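Long-range contact in exodeoxyribonuclease 10 (Escherichia coli, PDB 4FZX), which degrades single- and double-stranded DNA exonucleolytically from the 3' end, using magnesium as its cofactor: residues 2-16 against 76-89. Numbering follows the deposited sequence.
Sequences LRIIDTETCGLQGGI and WYVAHNASFDRRVL. With NA (sodium ion), chain G; NA (sodium ion), chain E; nucleotides of chain A.
Leu12 O is gripped by the guanidinium of Arg87, which lies edge-on to it: NH1 donates a bond of 3.2 Å in the carbonyl plane, and NH2 adds a weaker one. A chain extended through chi2 and then bent at chi3 (55°) carries the guanidinium to the 11-14 turn.

At the other end, strands 2-9 and 76-79 run parallel. Val78 bonds strand 2-9 with both backbone polar atoms, its N donating to Arg3 O and its O accepting from Ile5 N, each at 2.8 Å. On one face of this sheet Ile4 CG1 packs against Val78 CB, beneath helix 136-154; on the other, Ile5 CG1 meets the edge of the Tyr77 ring. Arg3 and Tyr77 lie side by side there, and the guanidinium forms a salt bridge with Asp23.

Helix 82-88 packs against residues 7-16. Thr7 OG1 is buried beside both methyls of Leu89, 3.3 Å from CD1, with no polar partner in the model. Phe84, its CG anti to the backbone N (chi1 178°), presents one ring face to C2' of DA16 of chain A and the other to Val88 CG1, while Thr9 OG1 sits at its edge. Leu12 reaches both bases, its CD1 3.5 Å from DA16 N1.

Asp6 bridges two sodium ions, OD1 binding one at 2.4 Å and OD2 the other, which Glu8 OE2 and Asp139 also hold; OP1 of DG17 of chain A binds both. Asp85 joins the first ion through water: its OD2 and Thr7 O both accept from one metal-bound water, and its OD1 meets another. Two acidic residues on the central strand, a helix aspartate behind water and the 3'-terminal nucleotide beside the metals make this the active site of a DEDDh exonuclease, built on the RNase H-like fold.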
ATOM      1  N   LEU C   2     -14.029  11.566 -28.687  1.00 20.86           N
ATOM      2  CA  LEU C   2     -13.712  10.165 -28.503  1.00 18.23           C
ATOM      3  C   LEU C   2     -14.607   9.312 -29.383  1.00 16.40           C
ATOM      4  O   LEU C   2     -15.812   9.556 -29.480  1.00 16.61           O
ATOM      5  CB  LEU C   2     -13.891   9.799 -27.037  1.00 18.34           C
ATOM      6  CG  LEU C   2     -13.150  10.785 -26.135  1.00 20.76           C
ATOM      7  CD1 LEU C   2     -14.059  11.318 -25.038  1.00 23.29           C
ATOM      8  CD2 LEU C   2     -11.925  10.115 -25.552  1.00 22.50           C
ATOM      9  N   ARG C   3     -14.005   8.377 -30.099  1.00 13.01           N
ATOM     10  CA  ARG C   3     -14.776   7.488 -30.945  1.00 12.84           C
ATOM     11  C   ARG C   3     -15.011   6.147 -30.247  1.00 11.99           C
ATOM     12  O   ARG C   3     -14.067   5.435 -29.925  1.00 10.10           O
ATOM     13  CB  ARG C   3     -14.084   7.283 -32.279  1.00 12.81           C
ATOM     14  CG  ARG C   3     -14.832   6.389 -33.225  1.00 10.65           C
ATOM     15  CD  ARG C   3     -14.430   6.674 -34.641  1.00 12.28           C
ATOM     16  NE  ARG C   3     -14.901   7.993 -35.046  1.00 10.22           N
ATOM     17  CZ  ARG C   3     -14.499   8.633 -36.138  1.00 14.32           C
ATOM     18  NH1 ARG C   3     -13.594   8.083 -36.949  1.00 12.76           N
ATOM     19  NH2 ARG C   3     -15.025   9.818 -36.433  1.00 13.45           N
ATOM     20  N   ILE C   4     -16.269   5.868 -29.933  1.00 10.53           N
ATOM     21  CA  ILE C   4     -16.626   4.618 -29.301  1.00 12.12           C
ATOM     22  C   ILE C   4     -16.799   3.587 -30.395  1.00 12.45           C
ATOM     23  O   ILE C   4     -17.425   3.873 -31.410  1.00 12.71           O
ATOM     24  CB  ILE C   4     -17.950   4.741 -28.482  1.00 12.71           C
ATOM     25  CG1 ILE C   4     -17.732   5.603 -27.237  1.00 12.11           C
ATOM     26  CG2 ILE C   4     -18.488   3.346 -28.102  1.00 11.75           C
ATOM     27  CD1 ILE C   4     -17.264   7.031 -27.549  1.00 14.84           C
ATOM     28  N   ILE C   5     -16.176   2.422 -30.210  1.00 13.19           N
ATOM     29  CA  ILE C   5     -16.182   1.339 -31.196  1.00 14.26           C
ATOM     30  C   ILE C   5     -16.785   0.081 -30.573  1.00 13.82           C
ATOM     31  O   ILE C   5     -16.494  -0.251 -29.423  1.00 11.31           O
ATOM     32  CB  ILE C   5     -14.732   0.971 -31.660  1.00 16.55           C
ATOM     33  CG1 ILE C   5     -14.190   2.008 -32.629  1.00 20.11           C
ATOM     34  CG2 ILE C   5     -14.728  -0.389 -32.391  1.00 17.24           C
ATOM     35  CD1 ILE C   5     -14.248   1.548 -34.075  1.00 24.22           C
ATOM     36  N   ASP C   6     -17.565  -0.654 -31.360  1.00 14.23           N
ATOM     37  CA  ASP C   6     -17.945  -2.012 -30.995  1.00 14.48           C
ATOM     38  C   ASP C   6     -17.924  -2.938 -32.201  1.00 15.04           C
ATOM     39  O   ASP C   6     -18.222  -2.526 -33.323  1.00 14.54           O
ATOM     40  CB  ASP C   6     -19.323  -2.049 -30.324  1.00 14.10           C
ATOM     41  CG  ASP C   6     -19.688  -3.443 -29.803  1.00 15.64           C
ATOM     42  OD1 ASP C   6     -19.148  -3.862 -28.761  1.00 17.85           O
ATOM     43  OD2 ASP C   6     -20.526  -4.119 -30.426  1.00 17.24           O
ATOM     44  N   THR C   7     -17.662  -4.211 -31.922  1.00 14.28           N
ATOM     45  CA  THR C   7     -17.456  -5.235 -32.931  1.00 15.07           C
ATOM     46  C   THR C   7     -18.200  -6.502 -32.473  1.00 12.72           C
ATOM     47  O   THR C   7     -17.972  -6.988 -31.385  1.00 13.28           O
ATOM     48  CB  THR C   7     -15.941  -5.584 -33.023  1.00 15.73           C
ATOM     49  OG1 THR C   7     -15.219  -4.457 -33.537  1.00 21.10           O
ATOM     50  CG2 THR C   7     -15.723  -6.742 -33.921  1.00 19.32           C
ATOM     51  N   GLU C   8     -19.081  -7.037 -33.299  1.00 11.55           N
ATOM     52  CA  GLU C   8     -19.570  -8.389 -33.076  1.00 10.79           C
ATOM     53  C   GLU C   8     -18.827  -9.347 -34.002  1.00  9.96           C
ATOM     54  O   GLU C   8     -18.468  -8.978 -35.116  1.00  9.96           O
ATOM     55  CB  GLU C   8     -21.084  -8.478 -33.306  1.00 11.05           C
ATOM     56  CG  GLU C   8     -21.915  -7.423 -32.560  1.00 11.89           C
ATOM     57  CD  GLU C   8     -21.768  -7.503 -31.037  1.00 16.73           C
ATOM     58  OE1 GLU C   8     -21.713  -8.624 -30.476  1.00 15.43           O
ATOM     59  OE2 GLU C   8     -21.725  -6.433 -30.395  1.00 18.71           O
ATOM     60  N   THR C   9     -18.602 -10.571 -33.527  1.00  9.03           N
ATOM     61  CA  THR C   9     -17.597 -11.469 -34.086  1.00  7.98           C
ATOM     62  C   THR C   9     -18.136 -12.894 -34.237  1.00  8.88           C
ATOM     63  O   THR C   9     -19.204 -13.234 -33.735  1.00  7.94           O
ATOM     64  CB  THR C   9     -16.324 -11.521 -33.203  1.00  8.33           C
ATOM     65  OG1 THR C   9     -16.682 -11.885 -31.868  1.00  9.82           O
ATOM     66  CG2 THR C   9     -15.595 -10.153 -33.181  1.00  7.08           C
ATOM     67  N   CYS C  10     -17.379 -13.725 -34.936  1.00  9.97           N
ATOM     68  CA  CYS C  10     -17.701 -15.135 -35.073  1.00 10.65           C
ATOM     69  C   CYS C  10     -17.452 -15.915 -33.798  1.00 10.99           C
ATOM     70  O   CYS C  10     -17.782 -17.091 -33.708  1.00 13.25           O
ATOM     71  CB  CYS C  10     -16.891 -15.741 -36.219  1.00 10.13           C
ATOM     72  SG  CYS C  10     -17.248 -14.989 -37.808  1.00 11.31           S
ATOM     73  N   GLY C  11     -16.859 -15.270 -32.810  1.00 12.48           N
ATOM     74  CA  GLY C  11     -16.433 -15.964 -31.601  1.00 11.38           C
ATOM     75  C   GLY C  11     -15.297 -15.191 -30.980  1.00 12.16           C
ATOM     76  O   GLY C  11     -15.009 -14.072 -31.387  1.00 12.00           O
ATOM     77  N   LEU C  12     -14.669 -15.775 -29.970  1.00 13.03           N
ATOM     78  CA  LEU C  12     -13.768 -15.039 -29.109  1.00 14.64           C
ATOM     79  C   LEU C  12     -12.372 -14.926 -29.698  1.00 15.54           C
ATOM     80  O   LEU C  12     -11.591 -14.068 -29.281  1.00 16.52           O
ATOM     81  CB  LEU C  12     -13.710 -15.678 -27.721  1.00 15.36           C
ATOM     82  CG  LEU C  12     -14.956 -15.415 -26.871  1.00 16.40           C
ATOM     83  CD1 LEU C  12     -14.824 -16.084 -25.496  1.00 14.70           C
ATOM     84  CD2 LEU C  12     -15.208 -13.912 -26.743  1.00 11.68           C
ATOM     85  N   GLN C  13     -12.079 -15.760 -30.695  1.00 16.03           N
ATOM     86  CA  GLN C  13     -10.851 -15.621 -31.469  1.00 17.66           C
ATOM     87  C   GLN C  13     -10.944 -14.608 -32.615  1.00 16.71           C
ATOM     88  O   GLN C  13      -9.935 -14.261 -33.219  1.00 15.43           O
ATOM     89  CB  GLN C  13     -10.394 -16.975 -31.994  1.00 18.84           C
ATOM     90  CG  GLN C  13      -9.853 -17.892 -30.908  1.00 25.64           C
ATOM     91  CD  GLN C  13     -10.944 -18.371 -29.965  1.00 32.43           C
ATOM     92  OE1 GLN C  13     -11.889 -19.045 -30.384  1.00 32.97           O
ATOM     93  NE2 GLN C  13     -10.823 -18.015 -28.687  1.00 34.81           N
ATOM     94  N   GLY C  14     -12.148 -14.124 -32.906  1.00 15.21           N
ATOM     95  CA  GLY C  14     -12.313 -13.111 -33.953  1.00 14.20           C
ATOM     96  C   GLY C  14     -13.135 -13.551 -35.157  1.00 14.04           C
ATOM     97  O   GLY C  14     -13.993 -14.442 -35.060  1.00 12.89           O
ATOM     98  N   GLY C  15     -12.883 -12.910 -36.297  1.00 13.06           N
ATOM     99  CA  GLY C  15     -13.833 -12.925 -37.404  1.00 12.00           C
ATOM    100  C   GLY C  15     -14.956 -11.929 -37.157  1.00 11.41           C
ATOM    101  O   GLY C  15     -15.674 -12.028 -36.169  1.00 12.09           O
ATOM    102  N   ILE C  16     -15.098 -10.966 -38.056  1.00 10.48           N
ATOM    103  CA  ILE C  16     -15.934  -9.804 -37.814  1.00 10.40           C
ATOM    104  C   ILE C  16     -17.209  -9.919 -38.617  1.00 10.81           C
ATOM    105  O   ILE C  16     -17.157 -10.139 -39.837  1.00  9.91           O
ATOM    106  CB  ILE C  16     -15.225  -8.539 -38.266  1.00 11.55           C
ATOM    107  CG1 ILE C  16     -13.754  -8.581 -37.824  1.00 14.58           C
ATOM    108  CG2 ILE C  16     -15.986  -7.277 -37.786  1.00  6.46           C
ATOM    109  CD1 ILE C  16     -13.567  -8.593 -36.288  1.00 15.40           C
ATOM    110  N   TRP C  76      -8.622   9.004 -30.329  1.00 14.69           N
ATOM    111  CA  TRP C  76      -9.046   8.160 -29.219  1.00 15.09           C
ATOM    112  C   TRP C  76     -10.106   7.155 -29.660  1.00 15.53           C
ATOM    113  O   TRP C  76     -11.159   7.529 -30.185  1.00 15.17           O
ATOM    114  CB  TRP C  76      -9.612   9.017 -28.087  1.00 15.25           C
ATOM    115  CG  TRP C  76      -8.711  10.126 -27.660  1.00 15.01           C
ATOM    116  CD1 TRP C  76      -8.907  11.465 -27.860  1.00 14.82           C
ATOM    117  CD2 TRP C  76      -7.491  10.004 -26.920  1.00 11.86           C
ATOM    118  NE1 TRP C  76      -7.865  12.177 -27.326  1.00 15.51           N
ATOM    119  CE2 TRP C  76      -6.979  11.307 -26.746  1.00 16.04           C
ATOM    120  CE3 TRP C  76      -6.746   8.918 -26.450  1.00 15.49           C
ATOM    121  CZ2 TRP C  76      -5.774  11.558 -26.075  1.00 14.12           C
ATOM    122  CZ3 TRP C  76      -5.549   9.169 -25.785  1.00 17.66           C
ATOM    123  CH2 TRP C  76      -5.077  10.477 -25.603  1.00 15.70           C
ATOM    124  N   TYR C  77      -9.822   5.879 -29.457  1.00 15.29           N
ATOM    125  CA  TYR C  77     -10.832   4.847 -29.658  1.00 13.81           C
ATOM    126  C   TYR C  77     -11.192   4.246 -28.318  1.00 13.75           C
ATOM    127  O   TYR C  77     -10.304   3.959 -27.497  1.00 13.11           O
ATOM    128  CB  TYR C  77     -10.315   3.769 -30.598  1.00 13.77           C
ATOM    129  CG  TYR C  77     -10.168   4.271 -31.996  1.00 12.28           C
ATOM    130  CD1 TYR C  77     -11.222   4.182 -32.892  1.00 10.13           C
ATOM    131  CD2 TYR C  77      -9.015   4.941 -32.396  1.00  8.76           C
ATOM    132  CE1 TYR C  77     -11.132   4.742 -34.152  1.00 12.78           C
ATOM    133  CE2 TYR C  77      -8.911   5.492 -33.658  1.00 13.99           C
ATOM    134  CZ  TYR C  77      -9.981   5.411 -34.523  1.00 11.83           C
ATOM    135  OH  TYR C  77      -9.866   5.909 -35.796  1.00 14.86           O
ATOM    136  N   VAL C  78     -12.492   4.143 -28.067  1.00 11.30           N
ATOM    137  CA  VAL C  78     -12.998   3.722 -26.769  1.00 10.49           C
ATOM    138  C   VAL C  78     -13.788   2.418 -26.974  1.00 11.40           C
ATOM    139  O   VAL C  78     -14.580   2.301 -27.914  1.00 11.91           O
ATOM    140  CB  VAL C  78     -13.935   4.803 -26.138  1.00  9.96           C
ATOM    141  CG1 VAL C  78     -14.439   4.353 -24.773  1.00  7.70           C
ATOM    142  CG2 VAL C  78     -13.213   6.175 -26.016  1.00  8.66           C
ATOM    143  N   ALA C  79     -13.552   1.434 -26.123  1.00  9.84           N
ATOM    144  CA  ALA C  79     -14.306   0.199 -26.199  1.00  9.66           C
ATOM    145  C   ALA C  79     -14.449  -0.390 -24.822  1.00  9.94           C
ATOM    146  O   ALA C  79     -13.638  -0.113 -23.943  1.00  9.61           O
ATOM    147  CB  ALA C  79     -13.631  -0.797 -27.151  1.00  8.75           C
ATOM    148  N   HIS C  80     -15.502  -1.183 -24.618  1.00 10.45           N
ATOM    149  CA  HIS C  80     -15.674  -1.866 -23.351  1.00 11.31           C
ATOM    150  C   HIS C  80     -14.923  -3.189 -23.327  1.00 11.92           C
ATOM    151  O   HIS C  80     -15.320  -4.150 -23.975  1.00 12.43           O
ATOM    152  CB  HIS C  80     -17.151  -2.057 -23.023  1.00 11.96           C
ATOM    153  CG  HIS C  80     -17.397  -2.439 -21.595  1.00 12.57           C
ATOM    154  ND1 HIS C  80     -17.368  -1.517 -20.571  1.00  7.75           N
ATOM    155  CD2 HIS C  80     -17.511  -3.654 -21.004  1.00 10.23           C
ATOM    156  CE1 HIS C  80     -17.528  -2.142 -19.418  1.00 12.20           C
ATOM    157  NE2 HIS C  80     -17.589  -3.441 -19.652  1.00  9.40           N
ATOM    158  N   ASN C  81     -13.848  -3.241 -22.550  1.00 13.74           N
ATOM    159  CA  ASN C  81     -12.795  -4.257 -22.735  1.00 14.52           C
ATOM    160  C   ASN C  81     -12.061  -4.117 -24.067  1.00 14.56           C
ATOM    161  O   ASN C  81     -12.139  -4.995 -24.931  1.00 14.79           O
ATOM    162  CB  ASN C  81     -13.328  -5.680 -22.584  1.00 14.15           C
ATOM    163  CG  ASN C  81     -12.205  -6.696 -22.283  1.00 18.43           C
ATOM    164  OD1 ASN C  81     -11.105  -6.315 -21.880  1.00 20.01           O
ATOM    165  ND2 ASN C  81     -12.485  -7.970 -22.475  1.00 15.66           N
ATOM    166  N   ALA C  82     -11.358  -3.000 -24.218  1.00 14.27           N
ATOM    167  CA  ALA C  82     -10.757  -2.599 -25.488  1.00 13.93           C
ATOM    168  C   ALA C  82      -9.676  -3.588 -25.943  1.00 14.05           C
ATOM    169  O   ALA C  82      -9.378  -3.686 -27.116  1.00 14.41           O
ATOM    170  CB  ALA C  82     -10.179  -1.196 -25.361  1.00 12.82           C
ATOM    171  N   SER C  83      -9.054  -4.255 -24.985  1.00 15.05           N
ATOM    172  CA  SER C  83      -8.230  -5.449 -25.221  1.00 15.92           C
ATOM    173  C   SER C  83      -8.797  -6.338 -26.330  1.00 14.79           C
ATOM    174  O   SER C  83      -8.070  -6.818 -27.214  1.00 14.40           O
ATOM    175  CB  SER C  83      -8.184  -6.258 -23.921  1.00 16.73           C
ATOM    176  OG  SER C  83      -7.042  -7.064 -23.864  1.00 24.08           O
ATOM    177  N   PHE C  84     -10.086  -6.626 -26.229  1.00 12.41           N
ATOM    178  CA  PHE C  84     -10.746  -7.496 -27.187  1.00 12.33           C
ATOM    179  C   PHE C  84     -10.830  -6.884 -28.595  1.00 11.60           C
ATOM    180  O   PHE C  84     -10.297  -7.450 -29.542  1.00 11.35           O
ATOM    181  CB  PHE C  84     -12.126  -7.936 -26.672  1.00 10.11           C
ATOM    182  CG  PHE C  84     -12.880  -8.809 -27.633  1.00 12.50           C
ATOM    183  CD1 PHE C  84     -12.595 -10.165 -27.733  1.00 11.56           C
ATOM    184  CD2 PHE C  84     -13.858  -8.271 -28.460  1.00 12.55           C
ATOM    185  CE1 PHE C  84     -13.283 -10.972 -28.632  1.00 13.05           C
ATOM    186  CE2 PHE C  84     -14.551  -9.068 -29.360  1.00 11.30           C
ATOM    187  CZ  PHE C  84     -14.274 -10.423 -29.437  1.00 12.60           C
ATOM    188  N   ASP C  85     -11.431  -5.703 -28.726  1.00 12.85           N
ATOM    189  CA  ASP C  85     -11.585  -5.086 -30.061  1.00 14.92           C
ATOM    190  C   ASP C  85     -10.245  -4.780 -30.737  1.00 15.11           C
ATOM    191  O   ASP C  85     -10.084  -5.001 -31.941  1.00 14.10           O
ATOM    192  CB  ASP C  85     -12.456  -3.833 -30.006  1.00 14.66           C
ATOM    193  CG  ASP C  85     -13.768  -4.074 -29.279  1.00 19.02           C
ATOM    194  OD1 ASP C  85     -13.733  -4.262 -28.035  1.00 18.48           O
ATOM    195  OD2 ASP C  85     -14.819  -4.131 -29.960  1.00 21.95           O
ATOM    196  N   ARG C  86      -9.279  -4.317 -29.948  1.00 15.25           N
ATOM    197  CA  ARG C  86      -7.946  -4.034 -30.462  1.00 17.13           C
ATOM    198  C   ARG C  86      -7.334  -5.289 -31.092  1.00 15.90           C
ATOM    199  O   ARG C  86      -6.827  -5.244 -32.198  1.00 16.65           O
ATOM    200  CB  ARG C  86      -7.044  -3.492 -29.349  1.00 17.56           C
ATOM    201  CG  ARG C  86      -5.702  -2.996 -29.844  1.00 25.05           C
ATOM    202  CD  ARG C  86      -4.668  -2.923 -28.734  1.00 34.14           C
ATOM    203  NE  ARG C  86      -3.320  -2.984 -29.289  1.00 44.00           N
ATOM    204  CZ  ARG C  86      -2.495  -4.022 -29.170  1.00 48.99           C
ATOM    205  NH1 ARG C  86      -2.841  -5.075 -28.434  1.00 48.30           N
ATOM    206  NH2 ARG C  86      -1.301  -3.991 -29.761  1.00 50.84           N
ATOM    207  N   ARG C  87      -7.499  -6.428 -30.431  1.00 15.38           N
ATOM    208  CA  ARG C  87      -7.003  -7.699 -30.956  1.00 15.73           C
ATOM    209  C   ARG C  87      -7.704  -8.162 -32.232  1.00 15.32           C
ATOM    210  O   ARG C  87      -7.062  -8.675 -33.149  1.00 14.73           O
ATOM    211  CB  ARG C  87      -7.085  -8.790 -29.893  1.00 15.90           C
ATOM    212  CG  ARG C  87      -6.697 -10.173 -30.387  1.00 21.12           C
ATOM    213  CD  ARG C  87      -6.419 -11.130 -29.220  1.00 27.30           C
ATOM    214  NE  ARG C  87      -7.533 -11.232 -28.272  1.00 31.86           N
ATOM    215  CZ  ARG C  87      -8.621 -11.982 -28.459  1.00 35.04           C
ATOM    216  NH1 ARG C  87      -8.781 -12.676 -29.583  1.00 34.68           N
ATOM    217  NH2 ARG C  87      -9.551 -12.045 -27.515  1.00 35.97           N
ATOM    218  N   VAL C  88      -9.028  -8.051 -32.275  1.00 14.97           N
ATOM    219  CA  VAL C  88      -9.775  -8.697 -33.355  1.00 13.28           C
ATOM    220  C   VAL C  88      -9.906  -7.791 -34.584  1.00 14.18           C
ATOM    221  O   VAL C  88     -10.183  -8.257 -35.680  1.00 14.79           O
ATOM    222  CB  VAL C  88     -11.167  -9.213 -32.888  1.00 11.97           C
ATOM    223  CG1 VAL C  88     -11.009 -10.184 -31.730  1.00  9.34           C
ATOM    224  CG2 VAL C  88     -12.071  -8.056 -32.496  1.00  9.33           C
ATOM    225  N   LEU C  89      -9.688  -6.498 -34.388  1.00 15.02           N
ATOM    226  CA  LEU C  89      -9.737  -5.529 -35.471  1.00 16.58           C
ATOM    227  C   LEU C  89      -8.344  -5.369 -36.092  1.00 17.75           C
ATOM    228  O   LEU C  89      -7.334  -5.584 -35.413  1.00 18.05           O
ATOM    229  CB  LEU C  89     -10.205  -4.180 -34.924  1.00 16.14           C
ATOM    230  CG  LEU C  89     -11.656  -3.702 -35.058  1.00 19.18           C
ATOM    231  CD1 LEU C  89     -12.633  -4.762 -35.500  1.00 14.39           C
ATOM    232  CD2 LEU C  89     -12.138  -2.982 -33.798  1.00 17.40           C
TER
HETATM  233 NA    NA G 201     -21.321  -5.869 -28.255  1.00 24.09          NA
HETATM  234 NA    NA E 101     -17.838  -5.377 -27.401  1.00 25.51          NA
ATOM    235  P    DG A  17     -19.119  -8.257 -26.601  1.00 10.08           P
ATOM    236  OP1  DG A  17     -19.553  -7.144 -27.466  1.00 14.68           O
ATOM    237  OP2  DG A  17     -19.944  -8.603 -25.427  1.00 11.88           O
ATOM    238  O5'  DG A  17     -18.893  -9.563 -27.471  1.00 12.51           O
ATOM    239  C5'  DG A  17     -18.174  -9.466 -28.684  1.00 11.45           C
ATOM    240  C4'  DG A  17     -18.324 -10.710 -29.532  1.00 11.09           C
ATOM    241  O4'  DG A  17     -17.593 -11.770 -28.902  1.00 12.62           O
ATOM    242  C3'  DG A  17     -19.736 -11.251 -29.718  1.00 12.15           C
ATOM    243  O3'  DG A  17     -20.315 -10.610 -30.841  1.00 14.84           O
ATOM    244  C2'  DG A  17     -19.482 -12.731 -30.003  1.00 11.40           C
ATOM    245  C1'  DG A  17     -18.232 -13.002 -29.172  1.00 17.06           C
ATOM    246  N9   DG A  17     -18.530 -13.558 -27.873  1.00 17.95           N
ATOM    247  C8   DG A  17     -18.824 -12.853 -26.731  1.00 16.69           C
ATOM    248  N7   DG A  17     -19.044 -13.617 -25.708  1.00 18.30           N
ATOM    249  C5   DG A  17     -18.862 -14.901 -26.212  1.00 20.90           C
ATOM    250  C6   DG A  17     -18.959 -16.138 -25.553  1.00 25.48           C
ATOM    251  O6   DG A  17     -19.214 -16.324 -24.354  1.00 28.05           O
ATOM    252  N1   DG A  17     -18.720 -17.207 -26.422  1.00 27.29           N
ATOM    253  C2   DG A  17     -18.410 -17.079 -27.769  1.00 29.32           C
ATOM    254  N2   DG A  17     -18.213 -18.222 -28.464  1.00 30.62           N
ATOM    255  N3   DG A  17     -18.327 -15.910 -28.399  1.00 20.68           N
ATOM    256  C4   DG A  17     -18.566 -14.881 -27.549  1.00 18.76           C
ATOM    257  P    DA A  16     -18.620  -8.149 -21.169  1.00 10.99           P
ATOM    258  OP1  DA A  16     -19.275  -6.844 -21.392  1.00 13.51           O
ATOM    259  OP2  DA A  16     -19.384  -9.398 -20.887  1.00 16.88           O
ATOM    260  O5'  DA A  16     -17.652  -8.422 -22.421  1.00 12.82           O
ATOM    261  C5'  DA A  16     -16.840  -7.393 -22.949  1.00  9.29           C
ATOM    262  C4'  DA A  16     -16.123  -7.882 -24.204  1.00  9.43           C
ATOM    263  O4'  DA A  16     -15.002  -8.723 -23.805  1.00 10.64           O
ATOM    264  C3'  DA A  16     -16.975  -8.756 -25.133  1.00 12.80           C
ATOM    265  O3'  DA A  16     -17.637  -7.939 -26.129  1.00  9.30           O
ATOM    266  C2'  DA A  16     -15.937  -9.699 -25.753  1.00  9.16           C
ATOM    267  C1'  DA A  16     -14.926  -9.859 -24.624  1.00 11.51           C
ATOM    268  N9   DA A  16     -15.200 -11.033 -23.830  1.00 14.42           N
ATOM    269  C8   DA A  16     -16.376 -11.390 -23.256  1.00 19.10           C
ATOM    270  N7   DA A  16     -16.341 -12.563 -22.679  1.00 20.55           N
ATOM    271  C5   DA A  16     -15.052 -12.990 -22.887  1.00 15.96           C
ATOM    272  C6   DA A  16     -14.395 -14.176 -22.535  1.00 19.96           C
ATOM    273  N6   DA A  16     -14.973 -15.161 -21.843  1.00 19.71           N
ATOM    274  N1   DA A  16     -13.122 -14.310 -22.938  1.00 25.01           N
ATOM    275  C2   DA A  16     -12.555 -13.316 -23.646  1.00 26.61           C
ATOM    276  N3   DA A  16     -13.080 -12.156 -24.050  1.00 19.36           N
ATOM    277  C4   DA A  16     -14.343 -12.068 -23.618  1.00 17.27           C
TER
HETATM  278  O   HOH W   1     -17.065  -1.814 -27.264  1.00 15.15           O
HETATM  279  O   HOH W   2     -16.807  -5.845 -29.238  1.00 19.33           O
HETATM  280  O   HOH W   3     -22.287  -8.242 -27.814  1.00 34.93           O
HETATM  281  O   HOH W   4     -10.624 -10.889 -36.369  1.00 13.37           O
HETATM  282  O   HOH W   5     -15.980  -4.218 -26.584  1.00 16.90           O
HETATM  283  O   HOH W   6     -19.508  -4.497 -25.730  1.00 27.69           O